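Local structure of endolysin (3QAY) at residues A[118-123]-A[159-164]; A[129-134]-A[141-146]. The protein probably cleaves the amide bond between N-acetylmuramic acid and L-alanine in the peptidoglycan of Clostridium difficile, as a zinc-dependent phage amidase. All coordinates share one frame; numbering follows the deposited sequence.

Interaction 1. Residues A[118-123]-A[159-164]; sequences TVFKNR and KKLGHE. With PO4 (phosphate ion), chain H.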
ATOM      1  N   THR A 118      15.900   4.397  -1.652  1.00 13.39           N
ATOM      2  CA  THR A 118      17.198   3.735  -1.664  1.00 14.14           C
ATOM      3  C   THR A 118      17.345   2.733  -2.823  1.00 14.05           C
ATOM      4  O   THR A 118      18.467   2.364  -3.195  1.00 14.61           O
ATOM      5  CB  THR A 118      17.424   3.000  -0.331  1.00 14.18           C
ATOM      6  OG1 THR A 118      18.828   2.802  -0.122  1.00 16.93           O
ATOM      7  CG2 THR A 118      16.701   1.665  -0.328  1.00 12.78           C
ATOM      8  N   VAL A 119      16.213   2.295  -3.377  1.00 13.19           N
ATOM      9  CA  VAL A 119      16.175   1.321  -4.474  1.00 13.24           C
ATOM     10  C   VAL A 119      15.458   1.858  -5.721  1.00 12.83           C
ATOM     11  O   VAL A 119      15.929   1.673  -6.844  1.00 12.74           O
ATOM     12  CB  VAL A 119      15.472   0.033  -4.015  1.00 12.89           C
ATOM     13  CG1 VAL A 119      15.332  -0.948  -5.166  1.00 12.57           C
ATOM     14  CG2 VAL A 119      16.242  -0.587  -2.843  1.00 13.70           C
ATOM     15  N   PHE A 120      14.323   2.515  -5.509  1.00 12.22           N
ATOM     16  CA  PHE A 120      13.536   3.110  -6.583  1.00 12.21           C
ATOM     17  C   PHE A 120      13.772   4.618  -6.671  1.00 12.85           C
ATOM     18  O   PHE A 120      14.396   5.218  -5.791  1.00 12.86           O
ATOM     19  CB  PHE A 120      12.046   2.866  -6.325  1.00 11.58           C
ATOM     20  CG  PHE A 120      11.684   1.420  -6.195  1.00 10.84           C
ATOM     21  CD1 PHE A 120      11.430   0.656  -7.322  1.00 10.62           C
ATOM     22  CD2 PHE A 120      11.600   0.819  -4.945  1.00 10.75           C
ATOM     23  CE1 PHE A 120      11.108  -0.683  -7.209  1.00 10.28           C
ATOM     24  CE2 PHE A 120      11.274  -0.523  -4.824  1.00 10.15           C
ATOM     25  CZ  PHE A 120      11.026  -1.277  -5.956  1.00 10.04           C
ATOM     26  N   LYS A 121      13.257   5.231  -7.732  1.00 12.98           N
ATOM     27  CA  LYS A 121      13.215   6.688  -7.812  1.00 13.51           C
ATOM     28  C   LYS A 121      12.274   7.217  -6.729  1.00 13.16           C
ATOM     29  O   LYS A 121      11.131   6.771  -6.638  1.00 12.53           O
ATOM     30  CB  LYS A 121      12.712   7.129  -9.186  1.00 13.86           C
ATOM     31  CG  LYS A 121      12.519   8.633  -9.336  1.00 13.94           C
ATOM     32  CD  LYS A 121      11.830   8.954 -10.647  1.00 14.79           C
ATOM     33  CE  LYS A 121      11.820  10.440 -10.921  1.00 15.29           C
ATOM     34  NZ  LYS A 121      13.146  10.929 -11.403  1.00 15.39           N
ATOM     35  N   ASN A 122      12.753   8.149  -5.907  1.00 13.63           N
ATOM     36  CA  ASN A 122      11.900   8.790  -4.905  1.00 13.59           C
ATOM     37  C   ASN A 122      11.081   9.895  -5.564  1.00 14.06           C
ATOM     38  O   ASN A 122      11.582  10.995  -5.784  1.00 14.31           O
ATOM     39  CB  ASN A 122      12.736   9.357  -3.748  1.00 13.91           C
ATOM     40  CG  ASN A 122      11.880   9.888  -2.602  1.00 13.75           C
ATOM     41  OD1 ASN A 122      10.669  10.097  -2.742  1.00 13.16           O
ATOM     42  ND2 ASN A 122      12.514  10.109  -1.456  1.00 13.35           N
ATOM     43  N   ARG A 123       9.824   9.590  -5.879  1.00 14.15           N
ATOM     44  CA  ARG A 123       8.916  10.567  -6.494  1.00 14.92           C
ATOM     45  C   ARG A 123       8.371  11.572  -5.478  1.00 15.28           C
ATOM     46  O   ARG A 123       7.827  12.601  -5.866  1.00 16.18           O
ATOM     47  CB  ARG A 123       7.750   9.863  -7.206  1.00 14.41           C
ATOM     48  CG  ARG A 123       8.188   8.924  -8.329  1.00 14.46           C
ATOM     49  CD  ARG A 123       7.057   7.999  -8.781  1.00 14.82           C
ATOM     50  NE  ARG A 123       5.949   8.720  -9.410  1.00 14.27           N
ATOM     51  CZ  ARG A 123       5.927   9.153 -10.669  1.00 16.96           C
ATOM     52  NH1 ARG A 123       6.959   8.952 -11.486  1.00 17.93           N
ATOM     53  NH2 ARG A 123       4.856   9.804 -11.118  1.00 17.81           N
ATOM     54  N   LYS A 159      11.469  -7.794  -7.624  1.00 13.40           N
ATOM     55  CA  LYS A 159      11.806  -9.217  -7.569  1.00 14.24           C
ATOM     56  C   LYS A 159      13.218  -9.481  -7.012  1.00 14.63           C
ATOM     57  O   LYS A 159      13.463 -10.529  -6.413  1.00 15.07           O
ATOM     58  CB  LYS A 159      11.638  -9.863  -8.944  1.00 14.95           C
ATOM     59  CG  LYS A 159      10.183 -10.002  -9.365  1.00 15.62           C
ATOM     60  CD  LYS A 159      10.027 -10.824 -10.640  1.00 17.64           C
ATOM     61  CE  LYS A 159      10.533 -10.085 -11.870  1.00 18.09           C
ATOM     62  NZ  LYS A 159      10.391 -10.902 -13.106  1.00 20.25           N
ATOM     63  N   LYS A 160      14.133  -8.534  -7.196  1.00 14.69           N
ATOM     64  CA  LYS A 160      15.458  -8.620  -6.573  1.00 15.23           C
ATOM     65  C   LYS A 160      15.346  -8.450  -5.056  1.00 14.70           C
ATOM     66  O   LYS A 160      15.870  -9.266  -4.300  1.00 14.91           O
ATOM     67  CB  LYS A 160      16.417  -7.588  -7.178  1.00 15.74           C
ATOM     68  CG  LYS A 160      17.805  -7.557  -6.558  1.00 17.42           C
ATOM     69  CD  LYS A 160      18.807  -6.831  -7.460  1.00 19.30           C
ATOM     70  CE  LYS A 160      20.164  -6.663  -6.784  1.00 20.80           C
ATOM     71  NZ  LYS A 160      21.265  -6.457  -7.787  1.00 22.14           N
ATOM     72  N   LEU A 161      14.639  -7.408  -4.619  1.00 13.99           N
ATOM     73  CA  LEU A 161      14.407  -7.168  -3.186  1.00 13.74           C
ATOM     74  C   LEU A 161      13.583  -8.285  -2.558  1.00 13.44           C
ATOM     75  O   LEU A 161      13.845  -8.698  -1.428  1.00 13.47           O
ATOM     76  CB  LEU A 161      13.674  -5.841  -2.957  1.00 13.08           C
ATOM     77  CG  LEU A 161      14.499  -4.587  -2.703  1.00 13.66           C
ATOM     78  CD1 LEU A 161      15.639  -4.480  -3.687  1.00 16.24           C
ATOM     79  CD2 LEU A 161      13.605  -3.369  -2.772  1.00 13.67           C
ATOM     80  N   GLY A 162      12.583  -8.757  -3.294  1.00 13.08           N
ATOM     81  CA  GLY A 162      11.610  -9.710  -2.762  1.00 13.15           C
ATOM     82  C   GLY A 162      10.578  -9.002  -1.906  1.00 12.70           C
ATOM     83  O   GLY A 162      10.740  -7.821  -1.573  1.00 12.53           O
ATOM     84  N   HIS A 163       9.512  -9.709  -1.540  1.00 12.78           N
ATOM     85  CA  HIS A 163       8.451  -9.102  -0.720  1.00 12.26           C
ATOM     86  C   HIS A 163       9.007  -8.592   0.615  1.00 12.59           C
ATOM     87  O   HIS A 163       8.612  -7.531   1.103  1.00 12.11           O
ATOM     88  CB  HIS A 163       7.320 -10.093  -0.461  1.00 12.40           C
ATOM     89  CG  HIS A 163       6.668 -10.607  -1.706  1.00 12.48           C
ATOM     90  ND1 HIS A 163       6.398  -9.801  -2.790  1.00 12.82           N
ATOM     91  CD2 HIS A 163       6.220 -11.840  -2.034  1.00 13.83           C
ATOM     92  CE1 HIS A 163       5.809 -10.514  -3.730  1.00 13.70           C
ATOM     93  NE2 HIS A 163       5.690 -11.756  -3.299  1.00 14.65           N
ATOM     94  N   GLU A 164       9.926  -9.362   1.188  1.00 13.47           N
ATOM     95  CA  GLU A 164      10.582  -9.038   2.458  1.00 13.90           C
ATOM     96  C   GLU A 164      11.431  -7.781   2.352  1.00 13.39           C
ATOM     97  O   GLU A 164      11.469  -6.968   3.278  1.00 13.35           O
ATOM     98  CB  GLU A 164      11.457 -10.218   2.864  1.00 15.17           C
ATOM     99  CG  GLU A 164      12.315 -10.057   4.094  1.00 17.63           C
ATOM    100  CD  GLU A 164      13.065 -11.338   4.373  1.00 19.84           C
ATOM    101  OE1 GLU A 164      14.272 -11.420   4.053  1.00 20.76           O
ATOM    102  OE2 GLU A 164      12.417 -12.281   4.859  1.00 22.18           O
TER
HETATM  103  P   PO4 H 183      16.022  11.259  -8.979  1.00 18.11           P
HETATM  104  O1  PO4 H 183      15.583  10.237 -10.002  1.00 17.58           O
HETATM  105  O2  PO4 H 183      17.056  12.183  -9.596  1.00 18.26           O
HETATM  106  O3  PO4 H 183      14.855  12.073  -8.479  1.00 18.11           O
HETATM  107  O4  PO4 H 183      16.656  10.528  -7.818  1.00 19.41           O

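Interaction 2. Residues A[129-134]-A[141-146]; sequences KRLYIL and AVLIES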
ATOM      1  N   LYS A 129      -6.351  14.851  -0.851  1.00 17.69           N
ATOM      2  CA  LYS A 129      -7.507  14.792   0.031  1.00 17.91           C
ATOM      3  C   LYS A 129      -8.761  14.277  -0.666  1.00 17.85           C
ATOM      4  O   LYS A 129      -9.820  14.193  -0.045  1.00 17.97           O
ATOM      5  CB  LYS A 129      -7.780  16.170   0.640  1.00 19.23           C
ATOM      6  CG  LYS A 129      -6.686  16.675   1.563  1.00 19.84           C
ATOM      7  CD  LYS A 129      -7.134  17.940   2.266  1.00 22.16           C
ATOM      8  CE  LYS A 129      -6.211  18.321   3.399  1.00 23.53           C
ATOM      9  NZ  LYS A 129      -6.678  19.560   4.093  1.00 25.36           N
ATOM     10  N   ARG A 130      -8.645  13.925  -1.944  1.00 17.45           N
ATOM     11  CA  ARG A 130      -9.797  13.485  -2.724  1.00 17.77           C
ATOM     12  C   ARG A 130     -10.077  11.993  -2.585  1.00 16.29           C
ATOM     13  O   ARG A 130     -11.178  11.541  -2.894  1.00 16.58           O
ATOM     14  CB  ARG A 130      -9.600  13.831  -4.202  1.00 18.58           C
ATOM     15  CG  ARG A 130      -9.500  15.315  -4.471  1.00 21.55           C
ATOM     16  CD  ARG A 130      -9.216  15.595  -5.932  1.00 24.98           C
ATOM     17  NE  ARG A 130      -7.853  15.222  -6.308  1.00 27.41           N
ATOM     18  CZ  ARG A 130      -7.345  15.355  -7.534  1.00 30.57           C
ATOM     19  NH1 ARG A 130      -8.082  15.858  -8.527  1.00 32.07           N
ATOM     20  NH2 ARG A 130      -6.091  14.980  -7.772  1.00 31.41           N
ATOM     21  N   LEU A 131      -9.089  11.226  -2.131  1.00 14.87           N
ATOM     22  CA  LEU A 131      -9.230   9.779  -2.071  1.00 13.76           C
ATOM     23  C   LEU A 131     -10.021   9.388  -0.833  1.00 13.16           C
ATOM     24  O   LEU A 131      -9.714   9.835   0.272  1.00 12.65           O
ATOM     25  CB  LEU A 131      -7.863   9.092  -2.066  1.00 13.34           C
ATOM     26  CG  LEU A 131      -6.982   9.400  -3.278  1.00 14.16           C
ATOM     27  CD1 LEU A 131      -5.601   8.761  -3.119  1.00 14.17           C
ATOM     28  CD2 LEU A 131      -7.644   8.939  -4.563  1.00 15.25           C
ATOM     29  N   TYR A 132     -11.031   8.545  -1.026  1.00 12.41           N
ATOM     30  CA  TYR A 132     -11.900   8.128   0.065  1.00 12.23           C
ATOM     31  C   TYR A 132     -11.161   7.340   1.136  1.00 11.35           C
ATOM     32  O   TYR A 132     -11.508   7.423   2.311  1.00 11.52           O
ATOM     33  CB  TYR A 132     -13.098   7.316  -0.451  1.00 12.37           C
ATOM     34  CG  TYR A 132     -12.774   5.907  -0.908  1.00 11.73           C
ATOM     35  CD1 TYR A 132     -12.594   4.872   0.009  1.00 11.06           C
ATOM     36  CD2 TYR A 132     -12.659   5.605  -2.265  1.00 12.31           C
ATOM     37  CE1 TYR A 132     -12.301   3.582  -0.414  1.00 10.36           C
ATOM     38  CE2 TYR A 132     -12.370   4.324  -2.693  1.00 10.64           C
ATOM     39  CZ  TYR A 132     -12.198   3.315  -1.767  1.00 10.95           C
ATOM     40  OH  TYR A 132     -11.909   2.038  -2.199  1.00 11.35           O
ATOM     41  N   ILE A 133     -10.145   6.574   0.740  1.00 10.56           N
ATOM     42  CA  ILE A 133      -9.428   5.748   1.699  1.00  9.79           C
ATOM     43  C   ILE A 133      -8.661   6.640   2.677  1.00  9.71           C
ATOM     44  O   ILE A 133      -8.381   6.229   3.803  1.00  9.48           O
ATOM     45  CB  ILE A 133      -8.491   4.719   1.003  1.00  9.54           C
ATOM     46  CG1 ILE A 133      -8.129   3.582   1.968  1.00  9.16           C
ATOM     47  CG2 ILE A 133      -7.230   5.405   0.460  1.00  9.02           C
ATOM     48  CD1 ILE A 133      -9.317   2.807   2.492  1.00  8.87           C
ATOM     49  N   LEU A 134      -8.362   7.866   2.246  1.00  9.65           N
ATOM     50  CA  LEU A 134      -7.704   8.868   3.083  1.00 10.05           C
ATOM     51  C   LEU A 134      -8.675   9.828   3.780  1.00 10.73           C
ATOM     52  O   LEU A 134      -8.501  10.140   4.953  1.00 11.39           O
ATOM     53  CB  LEU A 134      -6.717   9.677   2.240  1.00 10.06           C
ATOM     54  CG  LEU A 134      -5.620   8.858   1.564  1.00  9.54           C
ATOM     55  CD1 LEU A 134      -4.747   9.749   0.695  1.00  8.60           C
ATOM     56  CD2 LEU A 134      -4.792   8.128   2.610  1.00  8.87           C
ATOM     57  N   ALA A 141      -3.794   7.824   7.743  1.00 10.52           N
ATOM     58  CA  ALA A 141      -3.685   6.882   6.634  1.00  9.90           C
ATOM     59  C   ALA A 141      -2.653   7.326   5.609  1.00  9.98           C
ATOM     60  O   ALA A 141      -2.436   8.525   5.414  1.00 10.49           O
ATOM     61  CB  ALA A 141      -5.028   6.694   5.967  1.00  9.90           C
ATOM     62  N   VAL A 142      -2.014   6.343   4.973  1.00  9.38           N
ATOM     63  CA  VAL A 142      -1.177   6.589   3.809  1.00  9.10           C
ATOM     64  C   VAL A 142      -1.477   5.563   2.723  1.00  8.74           C
ATOM     65  O   VAL A 142      -1.824   4.420   3.006  1.00  8.53           O
ATOM     66  CB  VAL A 142       0.335   6.593   4.151  1.00  8.96           C
ATOM     67  CG1 VAL A 142       0.648   7.739   5.084  1.00  9.16           C
ATOM     68  CG2 VAL A 142       0.769   5.274   4.755  1.00  9.68           C
ATOM     69  N   LEU A 143      -1.377   6.001   1.477  1.00  8.58           N
ATOM     70  CA  LEU A 143      -1.555   5.120   0.347  1.00  8.46           C
ATOM     71  C   LEU A 143      -0.194   4.975  -0.295  1.00  8.18           C
ATOM     72  O   LEU A 143       0.381   5.957  -0.767  1.00  8.36           O
ATOM     73  CB  LEU A 143      -2.571   5.712  -0.620  1.00  8.56           C
ATOM     74  CG  LEU A 143      -3.005   4.864  -1.813  1.00  9.11           C
ATOM     75  CD1 LEU A 143      -4.251   5.457  -2.444  1.00  9.67           C
ATOM     76  CD2 LEU A 143      -1.896   4.734  -2.853  1.00  8.29           C
ATOM     77  N   ILE A 144       0.334   3.756  -0.296  1.00  8.06           N
ATOM     78  CA  ILE A 144       1.665   3.510  -0.841  1.00  8.29           C
ATOM     79  C   ILE A 144       1.576   2.989  -2.273  1.00  8.49           C
ATOM     80  O   ILE A 144       0.929   1.963  -2.545  1.00  7.70           O
ATOM     81  CB  ILE A 144       2.479   2.521   0.024  1.00  8.39           C
ATOM     82  CG1 ILE A 144       2.502   2.976   1.484  1.00  7.84           C
ATOM     83  CG2 ILE A 144       3.908   2.409  -0.511  1.00  9.03           C
ATOM     84  CD1 ILE A 144       3.202   1.999   2.425  1.00  7.26           C
ATOM     85  N   GLU A 145       2.209   3.731  -3.184  1.00  8.74           N
ATOM     86  CA  GLU A 145       2.426   3.287  -4.550  1.00  9.34           C
ATOM     87  C   GLU A 145       3.895   2.857  -4.632  1.00  9.16           C
ATOM     88  O   GLU A 145       4.772   3.669  -4.946  1.00  8.89           O
ATOM     89  CB  GLU A 145       2.132   4.429  -5.532  1.00 10.22           C
ATOM     90  CG  GLU A 145       0.712   5.002  -5.415  1.00 12.19           C
ATOM     91  CD  GLU A 145      -0.216   4.586  -6.549  1.00 15.48           C
ATOM     92  OE1 GLU A 145       0.256   4.004  -7.544  1.00 17.66           O
ATOM     93  OE2 GLU A 145      -1.426   4.867  -6.450  1.00 18.52           O
ATOM     94  N   SER A 146       4.144   1.581  -4.341  1.00  8.88           N
ATOM     95  CA  SER A 146       5.508   1.063  -4.114  1.00  9.31           C
ATOM     96  C   SER A 146       6.434   1.201  -5.316  1.00  9.72           C
ATOM     97  O   SER A 146       7.607   1.561  -5.164  1.00 10.40           O
ATOM     98  CB  SER A 146       5.458  -0.412  -3.693  1.00  9.13           C
ATOM     99  OG  SER A 146       4.889  -0.570  -2.405  1.00  9.10           O
TER

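Interaction 1. Residues A[118-123]-A[159-164]
Lys-121 NZ donates a 2.9 Å hydrogen bond to O1 of a phosphate ion, probably taken up from the crystallisation liquor, while Val-119, nearer the start of 118-123, meets Leu-161 of the helix. The lysine chain is extended until its last torsion, where a bend (chi4 77°) turns the ammonium group onto the phosphate, so that O1 lies alongside the chain, 3.5 Å from Lys-121 CG. The protein contact proper is apolar and small. Val-119 and Leu-161 reach for each other tip to tip, each presenting two methyls: Val-119 CG1 and Val-119 CG2 each lie 3.8 Å from Leu-161 CD2. Leu-161 also approaches the Phe-120 ring obliquely, its CD2 lying 4.2 Å from Phe-120 CE2. Val-119 CG1, anti to the backbone N (chi1 176°), packs over a face of that same ring, toward its rim. Just beyond Leu-161 the helix is kinked, and Gly-162 has a positive phi. Phe-120 also rests on Asp-154, Lys-157 and Ile-166, and Val-119 O is hydrogen-bonded to Lys-157 NZ. The contact thus ties the connection between helix 103-116 and strand 122-127 to the middle of helix 152-175.

Interaction 2. Residues A[129-134]-A[141-146]
Leu-131 and Leu-143 meet methyl to methyl, CD1 of Leu-131 lying 3.6 Å from CD1 of Leu-143, with the two side chains crossing at about a right angle. The same Leu-143 CD1 receives a second, looser neighbour from the short helix, Ile-133 CG2, at 4.2 Å. Leu-143 has CG anti to the backbone N (chi1 -174°), and its extended chain carries CD1 off the strand to these two residues. A further apolar contact lies toward the start of the strand, where Leu-134 CD2 sits 3.7 Å from Ala-141 CB. Leu-134 CD2 also reaches the strand backbone, 3.7 Å from Ala-141 O and 4.1 Å from Val-142 N. Ala-141 and Leu-143 direct their side chains toward the helix, whereas Val-142 between them turns away.

From the helix backbone, Ile-133 O lies 4.0 Å from Ala-141 CB. The polar bonds instead shape the helical turn itself. Leu-131 occupies the N-cap position, and its O accepts a 3.1 Å hydrogen bond from Leu-134 N. Ile-133 O is bonded by Ser-137 OG, and Lys-129 O by Asn-135 ND2.

The metal site is close by. The side chain of Leu-143 touches His-85, a zinc ligand together with His-10 and Glu-27, and lies about 6 Å from the zinc ion; this leucine therefore belongs to the apolar surroundings of the metal. Strand 140-148 runs between parallel strand 80-87 and antiparallel strand 96-100 in the mixed sheet. Helix 132-135 packs against this part of the sheet, with Ile-133 also touching Glu-83 and Leu-131 also touching Leu-99, while Tyr-132 leans on helix 64-75.

How the interactions relate
From the N terminus, the first segment met is 118-123, which follows helix 103-116 and leads into strand 122-127. The chain then passes to helix 132-135 and turns back into strand 140-148; interaction 2 closes this short loop, with six residues between its segments. It is nested within the larger loop closed by interaction 1, which ends when helix 152-175 brings 159-164 to 118-123. The two centres lie about 20 Å apart on opposite sides of the chain's centre, yet they touch where Phe-120 CD2 packs 4.1 Å from Ser-146 O. Both contacts reach the same sheet, interaction 1 linking the approach to its edge strand to helix 152-175 and interaction 2 linking an inner strand to helix 132-135.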